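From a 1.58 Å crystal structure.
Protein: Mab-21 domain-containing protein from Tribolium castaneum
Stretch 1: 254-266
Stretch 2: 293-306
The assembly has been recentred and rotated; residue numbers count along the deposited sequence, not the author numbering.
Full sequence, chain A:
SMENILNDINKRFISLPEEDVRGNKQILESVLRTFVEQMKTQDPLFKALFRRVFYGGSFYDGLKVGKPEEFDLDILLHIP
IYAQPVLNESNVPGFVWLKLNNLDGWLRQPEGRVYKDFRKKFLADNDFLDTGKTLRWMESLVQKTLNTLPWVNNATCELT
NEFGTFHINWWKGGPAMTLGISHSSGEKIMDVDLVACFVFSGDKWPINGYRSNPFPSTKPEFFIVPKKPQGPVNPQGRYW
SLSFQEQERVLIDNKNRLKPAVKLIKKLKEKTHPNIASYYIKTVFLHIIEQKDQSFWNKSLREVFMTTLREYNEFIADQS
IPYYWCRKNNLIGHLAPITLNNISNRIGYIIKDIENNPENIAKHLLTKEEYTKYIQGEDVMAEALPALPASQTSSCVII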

# COMPACT_ATOMS: atom_id res chain seq x y z
N ASN A 254 11.35 -7.39 -11.15
CA ASN A 254 12.23 -7.92 -12.20
C ASN A 254 11.86 -7.36 -13.57
O ASN A 254 11.77 -8.08 -14.57
CB ASN A 254 12.20 -9.46 -12.20
CG ASN A 254 13.18 -10.07 -13.19
OD1 ASN A 254 14.25 -9.51 -13.44
ND2 ASN A 254 12.79 -11.19 -13.78
N LYS A 255 11.66 -6.04 -13.63
CA LYS A 255 11.29 -5.39 -14.88
C LYS A 255 12.11 -4.12 -15.12
O LYS A 255 11.63 -3.17 -15.75
CB LYS A 255 9.79 -5.10 -14.93
CG LYS A 255 8.98 -6.36 -15.23
CD LYS A 255 7.50 -6.08 -15.41
CE LYS A 255 6.79 -7.31 -15.97
NZ LYS A 255 6.78 -8.47 -15.04
N ASN A 256 13.35 -4.11 -14.63
CA ASN A 256 14.40 -3.19 -15.08
C ASN A 256 13.96 -1.74 -15.09
O ASN A 256 13.99 -1.07 -14.06
CB ASN A 256 14.89 -3.62 -16.47
CG ASN A 256 16.23 -3.03 -16.81
OD1 ASN A 256 16.79 -2.23 -16.06
ND2 ASN A 256 16.78 -3.44 -17.96
N ARG A 257 13.53 -1.24 -16.26
CA ARG A 257 13.18 0.17 -16.38
C ARG A 257 11.83 0.53 -15.76
O ARG A 257 11.51 1.72 -15.67
CB ARG A 257 13.17 0.59 -17.86
CG ARG A 257 14.53 1.04 -18.41
CD ARG A 257 15.51 -0.12 -18.50
NE ARG A 257 16.62 0.17 -19.39
CZ ARG A 257 17.85 0.48 -18.99
NH1 ARG A 257 18.16 0.57 -17.71
NH2 ARG A 257 18.80 0.69 -19.90
N LEU A 258 11.04 -0.46 -15.32
CA LEU A 258 9.65 -0.19 -14.96
C LEU A 258 9.53 0.76 -13.77
O LEU A 258 8.79 1.76 -13.84
CB LEU A 258 8.90 -1.49 -14.68
CG LEU A 258 7.41 -1.34 -14.36
CD1 LEU A 258 6.62 -2.52 -14.91
CD2 LEU A 258 7.14 -1.20 -12.85
N LYS A 259 10.19 0.45 -12.66
CA LYS A 259 9.96 1.25 -11.45
C LYS A 259 10.51 2.67 -11.59
O LYS A 259 9.83 3.62 -11.16
CB LYS A 259 10.53 0.55 -10.21
CG LYS A 259 9.76 -0.72 -9.86
CD LYS A 259 10.19 -1.32 -8.54
CE LYS A 259 9.39 -2.58 -8.24
NZ LYS A 259 9.76 -3.18 -6.93
N PRO A 260 11.69 2.90 -12.19
CA PRO A 260 12.06 4.29 -12.50
C PRO A 260 11.02 5.00 -13.36
O PRO A 260 10.70 6.17 -13.08
CB PRO A 260 13.41 4.14 -13.22
CG PRO A 260 13.99 2.90 -12.62
CD PRO A 260 12.82 1.98 -12.42
N ALA A 261 10.47 4.33 -14.37
CA ALA A 261 9.47 4.97 -15.22
C ALA A 261 8.22 5.34 -14.44
O ALA A 261 7.64 6.41 -14.65
CB ALA A 261 9.13 4.05 -16.40
N VAL A 262 7.78 4.45 -13.54
CA VAL A 262 6.59 4.77 -12.73
C VAL A 262 6.85 6.00 -11.89
O VAL A 262 6.00 6.90 -11.80
CB VAL A 262 6.19 3.57 -11.85
CG1 VAL A 262 5.05 3.98 -10.92
CG2 VAL A 262 5.76 2.40 -12.70
N LYS A 263 8.02 6.07 -11.25
CA LYS A 263 8.31 7.16 -10.34
C LYS A 263 8.50 8.48 -11.08
O LYS A 263 8.09 9.53 -10.58
CB LYS A 263 9.53 6.81 -9.49
CG LYS A 263 9.20 5.76 -8.41
CD LYS A 263 10.41 5.42 -7.55
CE LYS A 263 11.30 4.39 -8.24
NZ LYS A 263 12.37 3.90 -7.32
N LEU A 264 9.08 8.43 -12.29
CA LEU A 264 9.18 9.65 -13.10
C LEU A 264 7.80 10.19 -13.43
O LEU A 264 7.56 11.40 -13.36
CB LEU A 264 9.96 9.36 -14.39
CG LEU A 264 11.45 9.06 -14.23
CD1 LEU A 264 12.00 8.40 -15.49
CD2 LEU A 264 12.22 10.33 -13.93
N ILE A 265 6.86 9.31 -13.79
CA ILE A 265 5.50 9.75 -14.08
C ILE A 265 4.81 10.23 -12.81
O ILE A 265 4.11 11.25 -12.82
CB ILE A 265 4.71 8.63 -14.79
CG1 ILE A 265 5.30 8.38 -16.18
CG2 ILE A 265 3.23 8.99 -14.86
CD1 ILE A 265 4.65 7.24 -16.93
N LYS A 266 5.02 9.54 -11.68
CA LYS A 266 4.43 10.00 -10.43
C LYS A 266 4.99 11.36 -10.02
O LYS A 266 4.27 12.20 -9.47
CB LYS A 266 4.67 8.98 -9.31
CG LYS A 266 3.79 7.73 -9.41
CD LYS A 266 4.15 6.70 -8.34
CE LYS A 266 3.87 7.22 -6.94
NZ LYS A 266 3.98 6.15 -5.89
N ASP A 293 5.01 -7.15 -24.45
CA ASP A 293 5.94 -8.25 -24.30
C ASP A 293 6.92 -7.93 -23.17
O ASP A 293 7.15 -6.76 -22.83
CB ASP A 293 6.69 -8.49 -25.61
CG ASP A 293 7.54 -9.74 -25.57
OD1 ASP A 293 6.98 -10.84 -25.69
OD2 ASP A 293 8.77 -9.61 -25.41
N GLN A 294 7.51 -8.97 -22.59
CA GLN A 294 8.45 -8.76 -21.49
C GLN A 294 9.67 -7.95 -21.92
O GLN A 294 10.25 -7.23 -21.10
CB GLN A 294 8.89 -10.11 -20.90
CG GLN A 294 7.87 -10.69 -19.95
CD GLN A 294 7.52 -9.72 -18.85
OE1 GLN A 294 8.36 -9.38 -18.01
NE2 GLN A 294 6.27 -9.25 -18.84
N SER A 295 10.07 -8.04 -23.19
CA SER A 295 11.26 -7.34 -23.65
C SER A 295 11.10 -5.83 -23.61
O SER A 295 12.11 -5.11 -23.64
CB SER A 295 11.61 -7.79 -25.06
OG SER A 295 10.51 -7.60 -25.93
N PHE A 296 9.87 -5.32 -23.52
CA PHE A 296 9.65 -3.88 -23.51
C PHE A 296 10.41 -3.21 -22.37
O PHE A 296 10.97 -2.12 -22.53
CB PHE A 296 8.15 -3.59 -23.39
CG PHE A 296 7.82 -2.14 -23.20
CD1 PHE A 296 7.92 -1.25 -24.25
CD2 PHE A 296 7.38 -1.68 -21.96
CE1 PHE A 296 7.60 0.09 -24.08
CE2 PHE A 296 7.06 -0.35 -21.78
CZ PHE A 296 7.17 0.54 -22.84
N TRP A 297 10.47 -3.87 -21.21
CA TRP A 297 11.06 -3.28 -20.02
C TRP A 297 12.59 -3.25 -20.06
O TRP A 297 13.20 -2.67 -19.16
CB TRP A 297 10.56 -4.04 -18.79
CG TRP A 297 9.05 -4.10 -18.78
CD1 TRP A 297 8.27 -5.20 -18.99
CD2 TRP A 297 8.15 -2.99 -18.60
NE1 TRP A 297 6.94 -4.85 -18.94
CE2 TRP A 297 6.84 -3.50 -18.70
CE3 TRP A 297 8.33 -1.63 -18.36
CZ2 TRP A 297 5.71 -2.70 -18.56
CZ3 TRP A 297 7.20 -0.82 -18.22
CH2 TRP A 297 5.91 -1.36 -18.32
N ASN A 298 13.20 -3.83 -21.09
CA ASN A 298 14.65 -3.76 -21.25
C ASN A 298 15.08 -2.70 -22.25
O ASN A 298 16.28 -2.57 -22.52
CB ASN A 298 15.19 -5.13 -21.68
CG ASN A 298 15.03 -6.17 -20.58
OD1 ASN A 298 15.16 -5.84 -19.40
ND2 ASN A 298 14.74 -7.41 -20.96
N LYS A 299 14.14 -1.93 -22.78
CA LYS A 299 14.48 -0.81 -23.64
C LYS A 299 15.11 0.31 -22.81
O LYS A 299 15.20 0.22 -21.58
CB LYS A 299 13.25 -0.34 -24.41
CG LYS A 299 12.76 -1.41 -25.38
CD LYS A 299 11.57 -0.96 -26.19
CE LYS A 299 11.31 -1.95 -27.31
NZ LYS A 299 10.41 -1.40 -28.36
N SER A 300 15.56 1.36 -23.48
CA SER A 300 16.17 2.47 -22.77
C SER A 300 15.16 3.08 -21.81
O SER A 300 13.94 3.00 -22.01
CB SER A 300 16.68 3.53 -23.74
OG SER A 300 15.62 4.28 -24.31
N LEU A 301 15.67 3.69 -20.73
CA LEU A 301 14.77 4.36 -19.80
C LEU A 301 13.98 5.46 -20.50
O LEU A 301 12.79 5.66 -20.22
CB LEU A 301 15.55 4.91 -18.61
CG LEU A 301 14.70 5.58 -17.52
CD1 LEU A 301 13.49 4.72 -17.12
CD2 LEU A 301 15.54 5.91 -16.30
N ARG A 302 14.63 6.19 -21.42
CA ARG A 302 13.91 7.22 -22.16
C ARG A 302 12.75 6.63 -22.95
O ARG A 302 11.64 7.17 -22.93
CB ARG A 302 14.87 7.97 -23.09
CG ARG A 302 14.21 9.16 -23.77
CD ARG A 302 15.15 9.81 -24.76
NE ARG A 302 14.47 10.84 -25.53
CZ ARG A 302 14.97 11.40 -26.63
NH1 ARG A 302 16.15 11.05 -27.10
NH2 ARG A 302 14.26 12.32 -27.27
N GLU A 303 12.99 5.51 -23.65
CA GLU A 303 11.92 4.94 -24.47
C GLU A 303 10.79 4.38 -23.62
O GLU A 303 9.61 4.56 -23.95
CB GLU A 303 12.47 3.86 -25.40
CG GLU A 303 11.40 3.30 -26.32
CD GLU A 303 11.94 2.38 -27.39
OE1 GLU A 303 13.17 2.17 -27.45
OE2 GLU A 303 11.11 1.87 -28.18
N VAL A 304 11.12 3.70 -22.52
CA VAL A 304 10.07 3.18 -21.64
C VAL A 304 9.27 4.33 -21.04
O VAL A 304 8.04 4.30 -21.00
CB VAL A 304 10.68 2.28 -20.55
CG1 VAL A 304 9.59 1.81 -19.56
CG2 VAL A 304 11.37 1.07 -21.17
N PHE A 305 9.97 5.37 -20.56
CA PHE A 305 9.28 6.53 -19.99
C PHE A 305 8.37 7.20 -21.00
O PHE A 305 7.20 7.47 -20.72
CB PHE A 305 10.31 7.52 -19.44
CG PHE A 305 9.73 8.86 -19.06
CD1 PHE A 305 8.93 8.99 -17.92
CD2 PHE A 305 9.99 10.00 -19.81
CE1 PHE A 305 8.40 10.22 -17.56
CE2 PHE A 305 9.47 11.23 -19.45
CZ PHE A 305 8.67 11.34 -18.33
N MET A 306 8.89 7.49 -22.20
CA MET A 306 8.09 8.18 -23.21
C MET A 306 6.91 7.34 -23.65
O MET A 306 5.80 7.87 -23.85
CB MET A 306 8.96 8.54 -24.41
CG MET A 306 9.97 9.65 -24.14
SD MET A 306 9.17 11.20 -23.64
CE MET A 306 8.09 11.47 -25.04
O HOH W 1 10.67 -10.01 -17.00
O HOH W 2 18.56 -3.36 -20.42
O HOH W 3 18.37 -0.54 -22.60

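The shortest polar contact between the two stretches is made by Arg257, whose NE donates to Lys299 O at 2.6 Å. The N-H...O angle of 143° is somewhat bent, but the carbonyl oxygen lies near the guanidinium plane, at its edge, where the N-H groups point. Leu301 N sits over one face of the same group. A water extends the attachment, accepting from Arg257 NH2 at 3.0 Å and donating to Asn298 O at 2.9 Å, so that the arginine engages successive backbone carbonyls as the chain leaves the 3-10 segment.

Arg257 is also held through its main chain. Its N donates to Trp297 O over 3.3 Å, a long but nearly straight bond (165°), where the backbones run close: the CA atoms of Arg257 and Trp297 are 5.4 Å apart. Next to it, Asn256 ND2 donates to Asn298 OD1 at 3.2 Å and 166°. A second water links this pair of residues, accepting a weak bond from Asn256 ND2 at 3.0 Å and donating to Asn298 O at 3.2 Å. Asn256 and Arg257 are the central residues of a type II' turn from Lys255 to Leu258, closed by Leu258 N to Lys255 O at 2.8 Å, which presents the side chain of Asn256 and the amide of Arg257 to the same segment.

The indole of Trp297 marks the passage from polar contacts to packing. Lys255 CD and Leu258 CD1 lie over one face, the former 3.9 Å from the centroid of the five-membered ring and the latter 3.6 Å from that of the six-membered ring, only 8° off its normal. Both are CH-pi contacts. The extended aliphatic part of Lys255 thus covers the ring before its CE reaches Gln294 OE1, at 3.3 Å.

Beyond the turn, the contact becomes apolar. The helix that carries Pro260, Ala261 and Leu264 and the one that carries Leu301, Val304 and Phe305 cross at 53° with an axial approach of 9.1 Å, and the small side chain of Ala261 faces this close passage: its CA is 5.0 Å from Phe305 CA, and its CB is 3.9 Å from Val304 CG1. Leu301 CD1 packs against Pro260 CB at 3.9 Å and Leu264 CD1 at 4.3 Å, spanning one helical turn. Farther along, Phe305 CE1 meets Leu264 CB at 3.6 Å and Ile265 CG1 at 3.9 Å. The second helix is capped at its start by Ser300, whose OG accepts from Glu303 N at 3.0 Å. Together the two stretches bury 752 Å², summed over both sides.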